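Local coordinates for protein acyl-CoA dehydrogenase (PDB 5LNX) that catalyses the FAD-dependent 2,3-dehydrogenation of saturated acyl-CoA thioesters, passing the electrons on to an acceptor, at residues 69-74 and 84-89; 15-20 and 40-45. One frame throughout, in Å; residues are numbered along the deposited sequence.

How the contacts relate
Four helices of the N-terminal, all-helical domain of the acyl-CoA dehydrogenase fold are joined here two by two. From the N terminus, contact 2 comes first: the chain leaves 15-20 on helix 9-32, turns, and closes a loop by laying 40-45 of helix 37-45 against it. Contact 1 opens only afterwards, joining neighbouring helices 64-77 and 79-90 as a hairpin. The two loops stand in series, neither nesting nor crossing; separate in the chain, they yet touch in space, their centres about 12 Å apart. Met43 CE packs on Ile74 CD1 and Leu85 CD2, Ile84 touches Ile40, and Arg15 forms a salt bridge with Glu73.

Contact 1: residues 69-74 and 84-89; sequences LAIHEI and ILSVHT
Ile71 and Ile74 of helix 64-77 both hold CG1 anti to the carbonyl carbon (chi1 -65° in Ile71) with CD1 extended beyond it, which carries their methyl ends to Ser86 and Leu85 on helix 79-90. The setting is an antiparallel helical hairpin in the N-terminal domain of the acyl-CoA dehydrogenase fold: the axes of the two short segments run at 158° and approach to 10.2 Å, and the nearest CA atoms, of Ile71 and Ser86, are 6.7 Å apart.

No hydrogen bond crosses the interface, so these segments meet through side-chain packing alone. At one point Ile71 CD1 rests on the polar end of Ser86, 3.4 Å from its OG, and also touches CB of that serine. At the other, Leu85 CD2 meets Ile74 CD1 at 3.5 Å, methyl against methyl, the two side chains crossing at about a right angle. Leu85 sends the same methyl towards Ile71 CG1 as well, a looser approach of 4.5 Å, and so bridges both isoleucines.

Beyond the pair, Val14 and Ile22 of helix 9-32 pack on Ile74, while helix 37-45 also covers this side. The Ser86 side chain lies about 9 Å from a bound FAD, which places the hairpin close to the cofactor. Leu85 O accepts two donors from Thr89, one turn further along helix 79-90, which reach it from opposite faces of its carbonyl plane: the backbone N of Thr89, and the hydroxyl OG1 of that threonine at 3.0 Å, tilted 23° from the plane.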
ATOM      1  N   LEU D  69      22.914   5.370 -17.583  1.00 36.43           N
ATOM      2  CA  LEU D  69      22.299   6.630 -18.003  1.00 37.78           C
ATOM      3  C   LEU D  69      21.651   6.518 -19.372  1.00 36.20           C
ATOM      4  O   LEU D  69      20.515   6.945 -19.582  1.00 41.31           O
ATOM      5  CB  LEU D  69      23.376   7.711 -18.006  1.00 41.48           C
ATOM      6  CG  LEU D  69      23.134   9.133 -18.434  1.00 48.25           C
ATOM      7  CD1 LEU D  69      22.580   9.905 -17.241  1.00 54.45           C
ATOM      8  CD2 LEU D  69      24.460   9.730 -18.863  1.00 50.85           C
ATOM      9  N   ALA D  70      22.373   5.921 -20.303  1.00 34.47           N
ATOM     10  CA  ALA D  70      21.849   5.707 -21.648  1.00 33.75           C
ATOM     11  C   ALA D  70      20.546   4.921 -21.568  1.00 32.71           C
ATOM     12  O   ALA D  70      19.491   5.394 -22.008  1.00 42.14           O
ATOM     13  CB  ALA D  70      22.871   4.989 -22.524  1.00 32.01           C
ATOM     14  N   ILE D  71      20.622   3.749 -20.945  1.00 31.86           N
ATOM     15  CA  ILE D  71      19.462   2.833 -20.759  1.00 30.05           C
ATOM     16  C   ILE D  71      18.265   3.507 -20.087  1.00 28.31           C
ATOM     17  O   ILE D  71      17.113   3.286 -20.461  1.00 27.55           O
ATOM     18  CB  ILE D  71      19.861   1.617 -19.923  1.00 32.46           C
ATOM     19  CG1 ILE D  71      20.905   0.794 -20.693  1.00 36.58           C
ATOM     20  CG2 ILE D  71      18.651   0.749 -19.601  1.00 34.92           C
ATOM     21  CD1 ILE D  71      21.307  -0.498 -20.015  1.00 37.24           C
ATOM     22  N   HIS D  72      18.556   4.362 -19.124  1.00 26.75           N
ATOM     23  CA  HIS D  72      17.537   5.205 -18.485  1.00 29.36           C
ATOM     24  C   HIS D  72      16.801   6.089 -19.496  1.00 26.31           C
ATOM     25  O   HIS D  72      15.565   6.066 -19.601  1.00 25.87           O
ATOM     26  CB  HIS D  72      18.189   6.097 -17.411  1.00 30.47           C
ATOM     27  CG  HIS D  72      17.281   7.155 -16.855  1.00 33.01           C
ATOM     28  ND1 HIS D  72      17.754   8.241 -16.151  1.00 32.35           N
ATOM     29  CD2 HIS D  72      15.931   7.280 -16.876  1.00 33.62           C
ATOM     30  CE1 HIS D  72      16.737   8.990 -15.767  1.00 34.74           C
ATOM     31  NE2 HIS D  72      15.620   8.431 -16.199  1.00 33.80           N
ATOM     32  N   GLU D  73      17.589   6.870 -20.220  1.00 24.08           N
ATOM     33  CA  GLU D  73      17.085   7.779 -21.250  1.00 21.65           C
ATOM     34  C   GLU D  73      16.287   7.079 -22.351  1.00 22.31           C
ATOM     35  O   GLU D  73      15.215   7.535 -22.739  1.00 21.24           O
ATOM     36  CB  GLU D  73      18.249   8.551 -21.867  1.00 21.35           C
ATOM     37  CG  GLU D  73      18.733   9.659 -20.958  1.00 22.77           C
ATOM     38  CD  GLU D  73      17.666  10.718 -20.701  1.00 23.85           C
ATOM     39  OE1 GLU D  73      16.641  10.838 -21.445  1.00 22.52           O
ATOM     40  OE2 GLU D  73      17.853  11.408 -19.690  1.00 24.21           O
ATOM     41  N   ILE D  74      16.822   5.968 -22.847  1.00 22.27           N
ATOM     42  CA  ILE D  74      16.180   5.212 -23.934  1.00 22.00           C
ATOM     43  C   ILE D  74      14.847   4.639 -23.485  1.00 22.98           C
ATOM     44  O   ILE D  74      13.906   4.520 -24.278  1.00 23.74           O
ATOM     45  CB  ILE D  74      17.078   4.064 -24.446  1.00 20.67           C
ATOM     46  CG1 ILE D  74      18.221   4.643 -25.296  1.00 22.15           C
ATOM     47  CG2 ILE D  74      16.271   3.092 -25.278  1.00 19.65           C
ATOM     48  CD1 ILE D  74      19.196   3.616 -25.837  1.00 22.74           C
ATOM     49  N   ILE D  84      16.634  -4.490 -24.812  1.00 38.77           N
ATOM     50  CA  ILE D  84      17.428  -5.071 -25.906  1.00 36.52           C
ATOM     51  C   ILE D  84      18.846  -4.581 -25.777  1.00 35.61           C
ATOM     52  O   ILE D  84      19.798  -5.350 -25.864  1.00 40.94           O
ATOM     53  CB  ILE D  84      16.905  -4.663 -27.298  1.00 35.50           C
ATOM     54  CG1 ILE D  84      15.612  -5.406 -27.631  1.00 34.33           C
ATOM     55  CG2 ILE D  84      17.952  -4.956 -28.362  1.00 33.88           C
ATOM     56  CD1 ILE D  84      14.860  -4.819 -28.806  1.00 39.75           C
ATOM     57  N   LEU D  85      18.986  -3.285 -25.590  1.00 35.87           N
ATOM     58  CA  LEU D  85      20.303  -2.710 -25.347  1.00 41.14           C
ATOM     59  C   LEU D  85      20.935  -3.261 -24.063  1.00 37.64           C
ATOM     60  O   LEU D  85      22.126  -3.576 -24.020  1.00 41.98           O
ATOM     61  CB  LEU D  85      20.231  -1.184 -25.254  1.00 40.43           C
ATOM     62  CG  LEU D  85      21.579  -0.490 -25.023  1.00 41.55           C
ATOM     63  CD1 LEU D  85      22.638  -0.981 -25.989  1.00 39.62           C
ATOM     64  CD2 LEU D  85      21.433   1.020 -25.138  1.00 46.26           C
ATOM     65  N   SER D  86      20.124  -3.340 -23.023  1.00 32.61           N
ATOM     66  CA  SER D  86      20.605  -3.688 -21.681  1.00 34.59           C
ATOM     67  C   SER D  86      21.166  -5.118 -21.639  1.00 30.67           C
ATOM     68  O   SER D  86      22.197  -5.382 -21.022  1.00 26.70           O
ATOM     69  CB  SER D  86      19.469  -3.544 -20.648  1.00 36.02           C
ATOM     70  OG  SER D  86      19.976  -3.515 -19.325  1.00 38.68           O
ATOM     71  N   VAL D  87      20.409  -6.036 -22.227  1.00 27.16           N
ATOM     72  CA  VAL D  87      20.808  -7.427 -22.309  1.00 27.94           C
ATOM     73  C   VAL D  87      22.073  -7.518 -23.154  1.00 28.32           C
ATOM     74  O   VAL D  87      23.072  -8.112 -22.735  1.00 31.54           O
ATOM     75  CB  VAL D  87      19.685  -8.308 -22.899  1.00 25.44           C
ATOM     76  CG1 VAL D  87      20.234  -9.635 -23.388  1.00 25.32           C
ATOM     77  CG2 VAL D  87      18.606  -8.552 -21.847  1.00 24.16           C
ATOM     78  N   HIS D  88      22.014  -6.920 -24.337  1.00 28.08           N
ATOM     79  CA  HIS D  88      23.118  -6.982 -25.315  1.00 27.11           C
ATOM     80  C   HIS D  88      24.442  -6.758 -24.627  1.00 26.10           C
ATOM     81  O   HIS D  88      25.384  -7.537 -24.782  1.00 25.92           O
ATOM     82  CB  HIS D  88      22.898  -5.951 -26.438  1.00 27.27           C
ATOM     83  CG  HIS D  88      24.123  -5.617 -27.229  1.00 27.80           C
ATOM     84  ND1 HIS D  88      24.424  -6.227 -28.424  1.00 29.81           N
ATOM     85  CD2 HIS D  88      25.089  -4.684 -27.034  1.00 30.19           C
ATOM     86  CE1 HIS D  88      25.550  -5.728 -28.907  1.00 31.96           C
ATOM     87  NE2 HIS D  88      25.970  -4.782 -28.087  1.00 32.55           N
ATOM     88  N   THR D  89      24.510  -5.679 -23.866  1.00 27.63           N
ATOM     89  CA  THR D  89      25.770  -5.233 -23.241  1.00 30.18           C
ATOM     90  C   THR D  89      26.162  -5.934 -21.964  1.00 32.16           C
ATOM     91  O   THR D  89      27.273  -6.423 -21.841  1.00 36.00           O
ATOM     92  CB  THR D  89      25.678  -3.750 -22.888  1.00 29.09           C
ATOM     93  OG1 THR D  89      25.097  -3.064 -24.000  1.00 29.30           O
ATOM     94  CG2 THR D  89      27.038  -3.169 -22.539  1.00 28.41           C
TER

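Contact 2: residues 15-20 and 40-45; sequences RDFARK and IKKMGK
Two helices near the start of the N-terminal helical domain, 9-32 and 37-45, meet where Phe17 reaches across to Met43 and Lys42. The Phe17 side chain leaves its helix with CG anti to the backbone N (chi1 -176°), which carries the far end of the ring to the other helix. There Met43 CG lies 3.6 Å from Phe17 CZ and equally near CE2, approaching the ring obliquely; the two side chains cross at about a right angle. Phe17 CZ also comes within 3.9 Å of the backbone N of Met43, so the ring end reaches down to the main chain of helix 37-45.

As an example of helix packing in the acyl-CoA dehydrogenase fold, the contact rests largely on one aromatic side chain bridging well-separated backbones: even the nearest CA atoms, those of Phe17 and Met43, are 8.5 Å apart. His46 adds a second ring beside Phe17, their planes at about 65°, and Leu48 touches both Phe17 and Met43.

Lys42 borders the solvent side. Its CG sits at the ring edge, near the plane, 4.2 Å from Phe17 CE1, whereas the rest of the chain leads away and its NZ makes a weak, long ion pair with Glu21. Met43 bends at its last torsion (chi3 75°), and its CE lies farther from the Phe17 ring than CG does.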
ATOM      1  N   ARG D  15      19.508  11.455 -25.346  1.00 36.09           N
ATOM      2  CA  ARG D  15      18.183  12.110 -25.361  1.00 35.68           C
ATOM      3  C   ARG D  15      17.759  12.567 -26.766  1.00 31.80           C
ATOM      4  O   ARG D  15      16.613  12.378 -27.163  1.00 27.13           O
ATOM      5  CB  ARG D  15      18.097  13.298 -24.410  1.00 41.02           C
ATOM      6  CG  ARG D  15      16.645  13.681 -24.103  1.00 43.39           C
ATOM      7  CD  ARG D  15      16.473  14.668 -22.947  1.00 44.05           C
ATOM      8  NE  ARG D  15      16.812  14.097 -21.645  1.00 44.10           N
ATOM      9  CZ  ARG D  15      16.628  14.717 -20.475  1.00 50.63           C
ATOM     10  NH1 ARG D  15      16.967  14.100 -19.346  1.00 43.58           N
ATOM     11  NH2 ARG D  15      16.120  15.961 -20.415  1.00 51.07           N
ATOM     12  N   ASP D  16      18.696  13.138 -27.513  1.00 30.42           N
ATOM     13  CA  ASP D  16      18.395  13.648 -28.861  1.00 33.89           C
ATOM     14  C   ASP D  16      18.130  12.518 -29.851  1.00 32.99           C
ATOM     15  O   ASP D  16      17.077  12.489 -30.506  1.00 33.79           O
ATOM     16  CB  ASP D  16      19.529  14.538 -29.381  1.00 37.02           C
ATOM     17  CG  ASP D  16      19.712  15.804 -28.549  1.00 43.88           C
ATOM     18  OD1 ASP D  16      18.734  16.272 -27.908  1.00 55.73           O
ATOM     19  OD2 ASP D  16      20.837  16.327 -28.529  1.00 45.24           O
ATOM     20  N   PHE D  17      19.089  11.587 -29.928  1.00 30.47           N
ATOM     21  CA  PHE D  17      18.930  10.323 -30.654  1.00 26.64           C
ATOM     22  C   PHE D  17      17.609   9.648 -30.331  1.00 27.19           C
ATOM     23  O   PHE D  17      16.833   9.282 -31.237  1.00 35.79           O
ATOM     24  CB  PHE D  17      20.046   9.331 -30.316  1.00 28.07           C
ATOM     25  CG  PHE D  17      19.967   8.058 -31.118  1.00 26.87           C
ATOM     26  CD1 PHE D  17      20.676   7.928 -32.297  1.00 26.97           C
ATOM     27  CD2 PHE D  17      19.076   7.048 -30.765  1.00 28.00           C
ATOM     28  CE1 PHE D  17      20.524   6.798 -33.097  1.00 29.98           C
ATOM     29  CE2 PHE D  17      18.936   5.908 -31.558  1.00 28.58           C
ATOM     30  CZ  PHE D  17      19.663   5.781 -32.720  1.00 26.49           C
ATOM     31  N   ALA D  18      17.356   9.481 -29.039  1.00 24.81           N
ATOM     32  CA  ALA D  18      16.134   8.819 -28.563  1.00 25.11           C
ATOM     33  C   ALA D  18      14.898   9.413 -29.195  1.00 25.45           C
ATOM     34  O   ALA D  18      14.162   8.736 -29.912  1.00 24.45           O
ATOM     35  CB  ALA D  18      16.038   8.903 -27.054  1.00 25.21           C
ATOM     36  N   ARG D  19      14.737  10.718 -28.964  1.00 30.41           N
ATOM     37  CA  ARG D  19      13.561  11.492 -29.406  1.00 30.48           C
ATOM     38  C   ARG D  19      13.415  11.506 -30.924  1.00 28.63           C
ATOM     39  O   ARG D  19      12.304  11.437 -31.436  1.00 23.98           O
ATOM     40  CB  ARG D  19      13.612  12.937 -28.881  1.00 35.88           C
ATOM     41  N   LYS D  20      14.545  11.589 -31.621  1.00 30.16           N
ATOM     42  CA  LYS D  20      14.559  11.656 -33.092  1.00 34.20           C
ATOM     43  C   LYS D  20      14.339  10.292 -33.746  1.00 41.36           C
ATOM     44  O   LYS D  20      13.431  10.123 -34.568  1.00 48.64           O
ATOM     45  CB  LYS D  20      15.898  12.217 -33.569  1.00 34.34           C
ATOM     46  CG  LYS D  20      16.110  12.101 -35.086  1.00 36.99           C
ATOM     47  CD  LYS D  20      15.540  13.294 -35.836  1.00 39.33           C
ATOM     48  CE  LYS D  20      15.822  13.138 -37.329  1.00 40.30           C
ATOM     49  NZ  LYS D  20      17.250  13.484 -37.606  1.00 42.53           N
ATOM     50  N   ILE D  40      18.525  -0.612 -34.480  1.00 29.52           N
ATOM     51  CA  ILE D  40      19.695  -1.245 -33.866  1.00 25.68           C
ATOM     52  C   ILE D  40      20.923  -0.873 -34.662  1.00 27.34           C
ATOM     53  O   ILE D  40      21.890  -0.343 -34.119  1.00 29.95           O
ATOM     54  CB  ILE D  40      19.551  -2.777 -33.813  1.00 27.93           C
ATOM     55  CG1 ILE D  40      18.403  -3.216 -32.872  1.00 26.87           C
ATOM     56  CG2 ILE D  40      20.863  -3.434 -33.378  1.00 28.35           C
ATOM     57  CD1 ILE D  40      18.394  -2.579 -31.501  1.00 26.85           C
ATOM     58  N   LYS D  41      20.881  -1.170 -35.955  1.00 32.33           N
ATOM     59  CA  LYS D  41      21.983  -0.838 -36.878  1.00 38.60           C
ATOM     60  C   LYS D  41      22.451   0.597 -36.669  1.00 42.58           C
ATOM     61  O   LYS D  41      23.620   0.848 -36.364  1.00 41.10           O
ATOM     62  CB  LYS D  41      21.520  -1.028 -38.316  1.00 38.73           C
ATOM     63  CG  LYS D  41      22.534  -0.702 -39.408  1.00 44.63           C
ATOM     64  CD  LYS D  41      22.306  -1.507 -40.680  1.00 48.97           C
ATOM     65  CE  LYS D  41      22.403  -3.000 -40.404  1.00 55.32           C
ATOM     66  NZ  LYS D  41      22.528  -3.823 -41.636  1.00 60.31           N
ATOM     67  N   LYS D  42      21.493   1.517 -36.773  1.00 47.65           N
ATOM     68  CA  LYS D  42      21.726   2.955 -36.575  1.00 49.95           C
ATOM     69  C   LYS D  42      22.364   3.263 -35.211  1.00 49.86           C
ATOM     70  O   LYS D  42      23.422   3.905 -35.145  1.00 59.50           O
ATOM     71  CB  LYS D  42      20.404   3.702 -36.735  1.00 52.86           C
ATOM     72  CG  LYS D  42      20.522   5.188 -36.981  1.00 59.46           C
ATOM     73  CD  LYS D  42      19.137   5.814 -37.095  1.00 65.19           C
ATOM     74  CE  LYS D  42      18.496   5.571 -38.454  1.00 62.66           C
ATOM     75  NZ  LYS D  42      18.943   6.575 -39.455  1.00 66.97           N
ATOM     76  N   MET D  43      21.749   2.762 -34.136  1.00 46.27           N
ATOM     77  CA  MET D  43      22.319   2.873 -32.764  1.00 40.76           C
ATOM     78  C   MET D  43      23.764   2.401 -32.730  1.00 36.47           C
ATOM     79  O   MET D  43      24.596   2.949 -32.003  1.00 38.88           O
ATOM     80  CB  MET D  43      21.538   2.021 -31.758  1.00 38.85           C
ATOM     81  CG  MET D  43      20.141   2.502 -31.434  1.00 37.48           C
ATOM     82  SD  MET D  43      19.279   1.350 -30.342  1.00 34.46           S
ATOM     83  CE  MET D  43      20.089   1.710 -28.778  1.00 37.32           C
ATOM     84  N   GLY D  44      24.031   1.352 -33.499  1.00 36.46           N
ATOM     85  CA  GLY D  44      25.394   0.869 -33.735  1.00 38.58           C
ATOM     86  C   GLY D  44      26.353   1.898 -34.321  1.00 40.00           C
ATOM     87  O   GLY D  44      27.410   2.174 -33.768  1.00 37.37           O
ATOM     88  N   LYS D  45      25.951   2.504 -35.427  1.00 46.05           N
ATOM     89  CA  LYS D  45      26.721   3.600 -36.016  1.00 46.29           C
ATOM     90  C   LYS D  45      26.933   4.762 -35.070  1.00 46.37           C
ATOM     91  O   LYS D  45      27.997   5.375 -35.076  1.00 48.72           O
ATOM     92  CB  LYS D  45      26.020   4.119 -37.252  1.00 48.67           C
TER